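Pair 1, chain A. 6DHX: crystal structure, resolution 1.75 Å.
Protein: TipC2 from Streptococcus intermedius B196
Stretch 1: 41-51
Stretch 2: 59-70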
# COMPACT_ATOMS: atom_id res chain seq x y z
N LYS A 41 8.40 8.63 -13.28
CA LYS A 41 9.68 7.98 -13.61
C LYS A 41 9.58 6.46 -13.58
O LYS A 41 10.48 5.80 -14.09
CB LYS A 41 10.78 8.44 -12.65
CG LYS A 41 11.19 9.94 -12.82
CD LYS A 41 12.30 10.33 -11.83
CE LYS A 41 12.73 11.79 -12.02
NZ LYS A 41 13.91 12.15 -11.19
N LEU A 42 8.50 5.89 -13.01
CA LEU A 42 8.39 4.44 -12.79
C LEU A 42 7.49 3.88 -13.89
O LEU A 42 6.27 4.07 -13.87
CB LEU A 42 7.81 4.13 -11.41
CG LEU A 42 7.68 2.63 -11.05
CD1 LEU A 42 9.08 1.99 -11.05
CD2 LEU A 42 7.04 2.56 -9.63
N THR A 43 8.09 3.13 -14.82
CA THR A 43 7.34 2.74 -16.00
C THR A 43 6.26 1.70 -15.68
O THR A 43 5.27 1.64 -16.40
CB THR A 43 8.35 2.22 -17.05
OG1 THR A 43 9.09 3.34 -17.52
CG2 THR A 43 7.62 1.63 -18.26
N ASP A 44 6.41 0.90 -14.61
CA ASP A 44 5.41 -0.12 -14.30
C ASP A 44 4.12 0.44 -13.72
O ASP A 44 3.23 -0.37 -13.46
CB ASP A 44 5.95 -1.15 -13.29
CG ASP A 44 6.92 -2.14 -13.94
OD1 ASP A 44 6.93 -2.23 -15.19
OD2 ASP A 44 7.63 -2.86 -13.21
N VAL A 45 3.99 1.75 -13.46
CA VAL A 45 2.76 2.20 -12.83
C VAL A 45 2.11 3.29 -13.67
O VAL A 45 2.75 3.95 -14.50
CB VAL A 45 3.02 2.70 -11.38
CG1 VAL A 45 3.73 1.60 -10.56
CG2 VAL A 45 3.87 4.04 -11.40
N GLU A 46 0.80 3.47 -13.44
CA GLU A 46 0.08 4.67 -13.87
C GLU A 46 -0.08 5.64 -12.71
O GLU A 46 -0.38 5.23 -11.59
CB GLU A 46 -1.32 4.31 -14.35
CG GLU A 46 -1.38 3.34 -15.54
CD GLU A 46 -2.79 2.79 -15.77
OE1 GLU A 46 -3.75 3.09 -15.01
OE2 GLU A 46 -2.94 2.02 -16.74
N VAL A 47 0.03 6.92 -13.00
CA VAL A 47 -0.25 7.97 -12.02
C VAL A 47 -1.67 8.44 -12.28
O VAL A 47 -2.06 8.64 -13.44
CB VAL A 47 0.75 9.15 -12.15
CG1 VAL A 47 0.35 10.26 -11.19
CG2 VAL A 47 2.20 8.67 -11.79
N HIS A 48 -2.46 8.54 -11.19
CA HIS A 48 -3.83 9.03 -11.29
C HIS A 48 -3.99 10.24 -10.38
O HIS A 48 -3.25 10.43 -9.43
CB HIS A 48 -4.84 7.95 -10.89
CG HIS A 48 -4.91 6.82 -11.86
ND1 HIS A 48 -5.82 6.79 -12.89
CD2 HIS A 48 -4.15 5.70 -12.00
CE1 HIS A 48 -5.65 5.70 -13.61
NE2 HIS A 48 -4.64 5.01 -13.08
N SER A 49 -5.00 11.04 -10.67
CA SER A 49 -5.34 12.19 -9.84
C SER A 49 -6.82 12.09 -9.53
O SER A 49 -7.64 12.16 -10.45
CB SER A 49 -5.07 13.51 -10.59
OG SER A 49 -3.67 13.68 -10.86
N TYR A 50 -7.18 12.00 -8.25
CA TYR A 50 -8.58 11.89 -7.84
C TYR A 50 -9.00 13.06 -6.95
O TYR A 50 -8.20 13.57 -6.14
CB TYR A 50 -8.78 10.57 -7.10
CG TYR A 50 -8.49 9.35 -7.94
CD1 TYR A 50 -9.12 9.20 -9.18
CD2 TYR A 50 -7.66 8.33 -7.48
CE1 TYR A 50 -8.91 8.09 -9.96
CE2 TYR A 50 -7.43 7.20 -8.28
CZ TYR A 50 -8.09 7.09 -9.50
OH TYR A 50 -7.90 6.00 -10.30
N GLN A 51 -10.26 13.47 -7.07
CA GLN A 51 -10.74 14.63 -6.33
C GLN A 51 -10.59 14.45 -4.82
O GLN A 51 -10.98 13.41 -4.27
CB GLN A 51 -12.21 14.88 -6.68
CG GLN A 51 -12.79 16.02 -5.91
CD GLN A 51 -12.35 17.37 -6.46
OE1 GLN A 51 -11.62 18.12 -5.80
NE2 GLN A 51 -12.79 17.70 -7.67
N PHE A 59 -6.77 17.73 -6.08
CA PHE A 59 -6.71 16.31 -6.40
C PHE A 59 -5.56 15.66 -5.69
O PHE A 59 -4.50 16.29 -5.51
CB PHE A 59 -6.50 16.08 -7.91
CG PHE A 59 -7.63 16.56 -8.74
CD1 PHE A 59 -7.69 17.87 -9.20
CD2 PHE A 59 -8.69 15.70 -9.05
CE1 PHE A 59 -8.78 18.33 -9.97
CE2 PHE A 59 -9.78 16.14 -9.82
CZ PHE A 59 -9.83 17.47 -10.28
N TYR A 60 -5.78 14.37 -5.22
CA TYR A 60 -4.65 13.65 -4.62
C TYR A 60 -4.10 12.64 -5.59
O TYR A 60 -4.81 12.19 -6.47
CB TYR A 60 -5.08 12.93 -3.33
CG TYR A 60 -6.09 11.82 -3.54
CD1 TYR A 60 -5.69 10.50 -3.77
CD2 TYR A 60 -7.46 12.07 -3.40
CE1 TYR A 60 -6.61 9.48 -3.89
CE2 TYR A 60 -8.40 11.03 -3.53
CZ TYR A 60 -7.95 9.75 -3.77
OH TYR A 60 -8.81 8.68 -3.89
N PRO A 61 -2.80 12.34 -5.49
CA PRO A 61 -2.19 11.35 -6.39
C PRO A 61 -2.42 9.93 -5.86
O PRO A 61 -2.44 9.67 -4.65
CB PRO A 61 -0.69 11.71 -6.34
CG PRO A 61 -0.49 12.24 -4.95
CD PRO A 61 -1.83 12.85 -4.49
N SER A 62 -2.63 9.04 -6.82
CA SER A 62 -2.82 7.62 -6.57
C SER A 62 -2.05 6.87 -7.64
O SER A 62 -2.12 7.25 -8.81
CB SER A 62 -4.33 7.30 -6.60
OG SER A 62 -4.60 5.93 -6.43
N ILE A 63 -1.31 5.84 -7.22
CA ILE A 63 -0.42 5.08 -8.10
C ILE A 63 -1.05 3.71 -8.28
O ILE A 63 -1.46 3.08 -7.30
CB ILE A 63 0.98 4.94 -7.48
CG1 ILE A 63 1.54 6.32 -7.01
CG2 ILE A 63 1.92 4.19 -8.42
CD1 ILE A 63 1.58 7.43 -8.13
N LEU A 64 -1.13 3.25 -9.52
CA LEU A 64 -1.76 1.96 -9.81
C LEU A 64 -0.80 1.15 -10.68
O LEU A 64 -0.39 1.63 -11.75
CB LEU A 64 -3.10 2.16 -10.59
CG LEU A 64 -3.88 0.89 -10.89
CD1 LEU A 64 -4.38 0.31 -9.51
CD2 LEU A 64 -5.09 1.12 -11.80
N TYR A 65 -0.46 -0.06 -10.24
CA TYR A 65 0.41 -0.88 -11.08
C TYR A 65 -0.33 -1.32 -12.34
O TYR A 65 -1.49 -1.75 -12.29
CB TYR A 65 0.92 -2.11 -10.32
CG TYR A 65 2.18 -1.75 -9.57
CD1 TYR A 65 2.12 -0.96 -8.42
CD2 TYR A 65 3.43 -2.14 -10.05
CE1 TYR A 65 3.29 -0.55 -7.73
CE2 TYR A 65 4.61 -1.74 -9.40
CZ TYR A 65 4.52 -0.95 -8.24
OH TYR A 65 5.66 -0.57 -7.59
N LYS A 66 0.37 -1.22 -13.48
CA LYS A 66 -0.16 -1.65 -14.77
C LYS A 66 -0.31 -3.16 -14.82
O LYS A 66 0.44 -3.90 -14.18
CB LYS A 66 0.77 -1.19 -15.92
CG LYS A 66 0.94 0.33 -16.06
CD LYS A 66 2.05 0.70 -17.06
CE LYS A 66 2.19 2.23 -17.25
NZ LYS A 66 3.37 2.58 -18.19
N ASP A 67 -1.27 -3.62 -15.62
CA ASP A 67 -1.50 -5.06 -15.75
C ASP A 67 -0.23 -5.81 -16.18
O ASP A 67 0.05 -6.90 -15.66
CB ASP A 67 -2.63 -5.30 -16.73
CG ASP A 67 -3.94 -4.71 -16.26
OD1 ASP A 67 -4.13 -4.58 -15.02
OD2 ASP A 67 -4.77 -4.37 -17.12
N ILE A 68 0.57 -5.23 -17.10
CA ILE A 68 1.85 -5.83 -17.50
C ILE A 68 2.75 -6.09 -16.30
O ILE A 68 3.59 -7.00 -16.32
CB ILE A 68 2.58 -4.94 -18.54
CG1 ILE A 68 4.04 -5.37 -18.74
CG2 ILE A 68 2.63 -3.49 -18.14
CD1 ILE A 68 4.25 -6.51 -19.69
N ALA A 69 2.59 -5.31 -15.24
CA ALA A 69 3.46 -5.36 -14.07
C ALA A 69 2.90 -6.21 -12.94
O ALA A 69 3.50 -6.23 -11.86
CB ALA A 69 3.73 -3.94 -13.54
N LYS A 70 1.76 -6.87 -13.13
CA LYS A 70 1.18 -7.73 -12.09
C LYS A 70 1.42 -9.20 -12.41
O LYS A 70 1.32 -9.64 -13.56
CB LYS A 70 -0.32 -7.45 -11.93
CG LYS A 70 -0.58 -6.18 -11.12
CD LYS A 70 -2.07 -5.91 -10.98
CE LYS A 70 -2.75 -5.87 -12.33
NZ LYS A 70 -4.15 -5.36 -12.29
O HOH W 1 -2.64 -1.31 -17.22

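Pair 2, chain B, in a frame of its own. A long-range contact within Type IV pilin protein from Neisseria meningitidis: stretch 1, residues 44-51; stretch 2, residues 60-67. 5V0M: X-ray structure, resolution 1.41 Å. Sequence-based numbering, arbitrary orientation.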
# COMPACT_ATOMS: atom_id res chain seq x y z
N ASN B 44 -6.29 -5.24 -3.55
CA ASN B 44 -5.76 -6.56 -3.35
C ASN B 44 -6.82 -7.39 -2.62
O ASN B 44 -7.57 -6.85 -1.82
CB ASN B 44 -4.56 -6.25 -2.48
CG ASN B 44 -3.76 -7.42 -2.19
OD1 ASN B 44 -4.17 -8.25 -1.40
ND2 ASN B 44 -2.56 -7.46 -2.72
N LYS B 45 -6.89 -8.70 -2.90
CA LYS B 45 -7.86 -9.57 -2.24
C LYS B 45 -7.70 -9.55 -0.72
O LYS B 45 -8.67 -9.77 0.01
CB LYS B 45 -7.63 -11.00 -2.77
CG LYS B 45 -8.74 -11.98 -2.62
CD LYS B 45 -8.64 -13.13 -3.67
CE LYS B 45 -7.31 -13.86 -3.71
NZ LYS B 45 -7.45 -15.22 -4.32
N TYR B 46 -6.48 -9.33 -0.23
CA TYR B 46 -6.10 -9.54 1.15
C TYR B 46 -5.83 -8.26 1.92
O TYR B 46 -5.64 -8.32 3.15
CB TYR B 46 -4.83 -10.41 1.17
CG TYR B 46 -5.10 -11.77 0.57
CD1 TYR B 46 -6.04 -12.63 1.14
CD2 TYR B 46 -4.44 -12.18 -0.57
CE1 TYR B 46 -6.28 -13.87 0.60
CE2 TYR B 46 -4.69 -13.44 -1.12
CZ TYR B 46 -5.62 -14.25 -0.55
OH TYR B 46 -5.85 -15.52 -1.08
N PHE B 47 -5.79 -7.10 1.24
CA PHE B 47 -5.49 -5.81 1.84
C PHE B 47 -6.29 -4.74 1.13
O PHE B 47 -6.35 -4.71 -0.11
CB PHE B 47 -4.01 -5.42 1.69
CG PHE B 47 -3.05 -6.29 2.45
CD1 PHE B 47 -2.54 -5.89 3.69
CD2 PHE B 47 -2.62 -7.47 1.91
CE1 PHE B 47 -1.65 -6.69 4.39
CE2 PHE B 47 -1.74 -8.27 2.61
CZ PHE B 47 -1.26 -7.88 3.85
N ASN B 48 -6.86 -3.84 1.93
CA ASN B 48 -7.56 -2.66 1.43
C ASN B 48 -6.56 -1.52 1.27
O ASN B 48 -5.85 -1.18 2.23
CB ASN B 48 -8.64 -2.29 2.45
CG ASN B 48 -9.73 -3.30 2.55
OD1 ASN B 48 -10.11 -3.91 1.55
ND2 ASN B 48 -10.25 -3.50 3.75
N VAL B 49 -6.46 -0.96 0.07
CA VAL B 49 -5.48 0.08 -0.23
C VAL B 49 -6.17 1.43 -0.26
O VAL B 49 -7.17 1.62 -0.96
CB VAL B 49 -4.77 -0.22 -1.56
CG1 VAL B 49 -3.82 0.89 -1.93
CG2 VAL B 49 -4.03 -1.57 -1.48
N THR B 50 -5.61 2.40 0.47
CA THR B 50 -6.12 3.75 0.53
C THR B 50 -4.96 4.72 0.45
O THR B 50 -3.80 4.35 0.58
CB THR B 50 -6.87 3.97 1.84
OG1 THR B 50 -5.97 3.71 2.93
CG2 THR B 50 -8.09 3.06 1.95
N LEU B 51 -5.27 5.98 0.19
CA LEU B 51 -4.31 7.06 0.35
C LEU B 51 -4.49 7.64 1.73
O LEU B 51 -5.49 8.32 2.00
CB LEU B 51 -4.56 8.13 -0.71
CG LEU B 51 -3.96 7.74 -2.06
CD1 LEU B 51 -4.67 8.47 -3.20
CD2 LEU B 51 -2.46 8.07 -2.08
N THR B 60 1.08 9.23 0.57
CA THR B 60 1.35 7.95 1.23
C THR B 60 0.18 7.03 0.95
O THR B 60 -0.98 7.38 1.23
CB THR B 60 1.55 8.10 2.73
OG1 THR B 60 2.66 8.97 2.98
CG2 THR B 60 1.85 6.75 3.37
N LEU B 61 0.49 5.87 0.39
CA LEU B 61 -0.44 4.77 0.24
C LEU B 61 -0.38 3.89 1.46
O LEU B 61 0.70 3.67 2.03
CB LEU B 61 -0.03 3.94 -0.96
CG LEU B 61 -0.27 4.61 -2.30
CD1 LEU B 61 0.65 4.09 -3.39
CD2 LEU B 61 -1.73 4.42 -2.68
N GLN B 62 -1.52 3.34 1.86
CA GLN B 62 -1.58 2.42 2.99
C GLN B 62 -2.40 1.20 2.65
O GLN B 62 -3.51 1.31 2.12
CB GLN B 62 -2.20 3.13 4.20
CG GLN B 62 -2.29 2.29 5.48
CD GLN B 62 -2.63 3.13 6.69
OE1 GLN B 62 -1.91 4.07 7.05
NE2 GLN B 62 -3.76 2.83 7.31
N ALA B 63 -1.87 0.02 2.99
CA ALA B 63 -2.54 -1.27 2.83
C ALA B 63 -2.87 -1.80 4.21
O ALA B 63 -1.96 -2.13 4.99
CB ALA B 63 -1.63 -2.24 2.08
N ASP B 64 -4.18 -1.88 4.54
CA ASP B 64 -4.65 -2.44 5.79
C ASP B 64 -5.18 -3.84 5.53
O ASP B 64 -5.91 -4.05 4.55
CB ASP B 64 -5.79 -1.59 6.36
CG ASP B 64 -5.30 -0.28 6.97
OD1 ASP B 64 -4.89 -0.32 8.15
OD2 ASP B 64 -5.30 0.75 6.27
N PRO B 65 -4.86 -4.83 6.36
CA PRO B 65 -5.33 -6.19 6.10
C PRO B 65 -6.84 -6.29 6.10
O PRO B 65 -7.54 -5.68 6.90
CB PRO B 65 -4.69 -7.02 7.23
CG PRO B 65 -4.19 -6.07 8.22
CD PRO B 65 -3.98 -4.76 7.52
N ASN B 66 -7.34 -7.12 5.19
CA ASN B 66 -8.77 -7.35 5.08
C ASN B 66 -9.12 -8.52 5.99
O ASN B 66 -8.69 -9.64 5.72
CB ASN B 66 -9.09 -7.69 3.64
CG ASN B 66 -10.53 -7.95 3.41
OD1 ASN B 66 -11.23 -8.47 4.28
ND2 ASN B 66 -10.99 -7.64 2.21
N PRO B 67 -9.88 -8.32 7.07
CA PRO B 67 -10.15 -9.45 7.97
C PRO B 67 -11.07 -10.52 7.41
O PRO B 67 -11.10 -11.62 7.97
CB PRO B 67 -10.77 -8.81 9.22
CG PRO B 67 -10.68 -7.41 9.06
CD PRO B 67 -10.35 -7.05 7.62
O HOH W 2 -9.22 -6.15 0.31
O HOH W 3 -6.31 1.11 3.81

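The sharpest difference between the two pairs lies where the second strand ends. In pair 1 the matched residues Val A45 and Tyr A65 meet through an aromatic face: Val A45 CG1 sits 3.4 Å from the centroid of the Tyr A65 ring, only 6° off its normal. In pair 2 the ring has changed strands. Phe B47 takes the place of Val A45 and Pro B65 that of Tyr A65, and the side chains come less close, Phe B47 CE1 to Pro B65 CB at 4.2 Å against Val A45 CG1 to Tyr A65 CZ at 3.5 Å. The backbone positions coincide within 0.6 Å, so the same backbone pairing is compatible with an aromatic side chain on either strand.

Both pairs are antiparallel ribbons, their strand directions at 144° in pair 1 and 154° in pair 2, and 14 central residues superpose with an RMSD of 0.6 Å. Two hydrogen-bonded rungs match. Glu A46 with Leu A64 corresponds to Asn B48 with Asp B64, and His A48 with Ser A62 to Thr B50 with Gln B62. Each rung closes a ring of two backbone hydrogen bonds: Glu A46 N donates to Leu A64 O at 2.8 Å, as Asn B48 N does to Asp B64 O at 2.8 Å. The ladder also ends alike, for Lys A66 N reaches Asp A44 O at 3.0 Å and Asn B66 N reaches Tyr B46 O at 2.9 Å. Because these bonds use main-chain atoms, they constrain side-chain identity little.

The non-hydrogen-bonded pair between these two rungs illustrates such freedom. Val A47 and Val B49 superpose closely, but they face Ile A63 and Ala B63. The longer isoleucine brings Ile A63 CD1 to 3.9 Å from Val A47 CG2, and Ile A63 CG2 to 3.5 Å from Val A45 CB. Alanine has only a methyl group, and Ala B63 CB lies 4.3 Å from Val B49 CG2 and 4.0 Å from Phe B47 CB. Pair 2 adds leucine packing farther along: Leu B61 CD2 approaches Leu B51 CD2 at 3.8 Å, where pair 1 has Pro A61 and Ser A49.

The other face carries polar groups in both, but they are linked differently. In pair 1 the link runs along the first strand, His A48 NE2 donating to Glu A46 OE1 at 2.9 Å. In pair 2 it runs along the second, Gln B62 NE2 donating to Asp B64 OD2 at 2.8 Å. A water lies between the strands, its O 2.8 Å from Asn B48 O and 2.7 Å from Asp B64 OD2.

At the matched Lys A66 and Asn B66, the two side chains are engaged differently. The extended lysine delivers Lys A66 NZ directly to Thr A43 O, a 2.8 Å hydrogen bond. The shorter asparagine uses water: Asn B66 ND2 donates to a water O at 3.0 Å, and that water O in turn donates to Asn B48 OD1 at 2.7 Å. The principle is general: a shared backbone ladder fixes where side chains start, while their size and polarity determine how the space between them is filled.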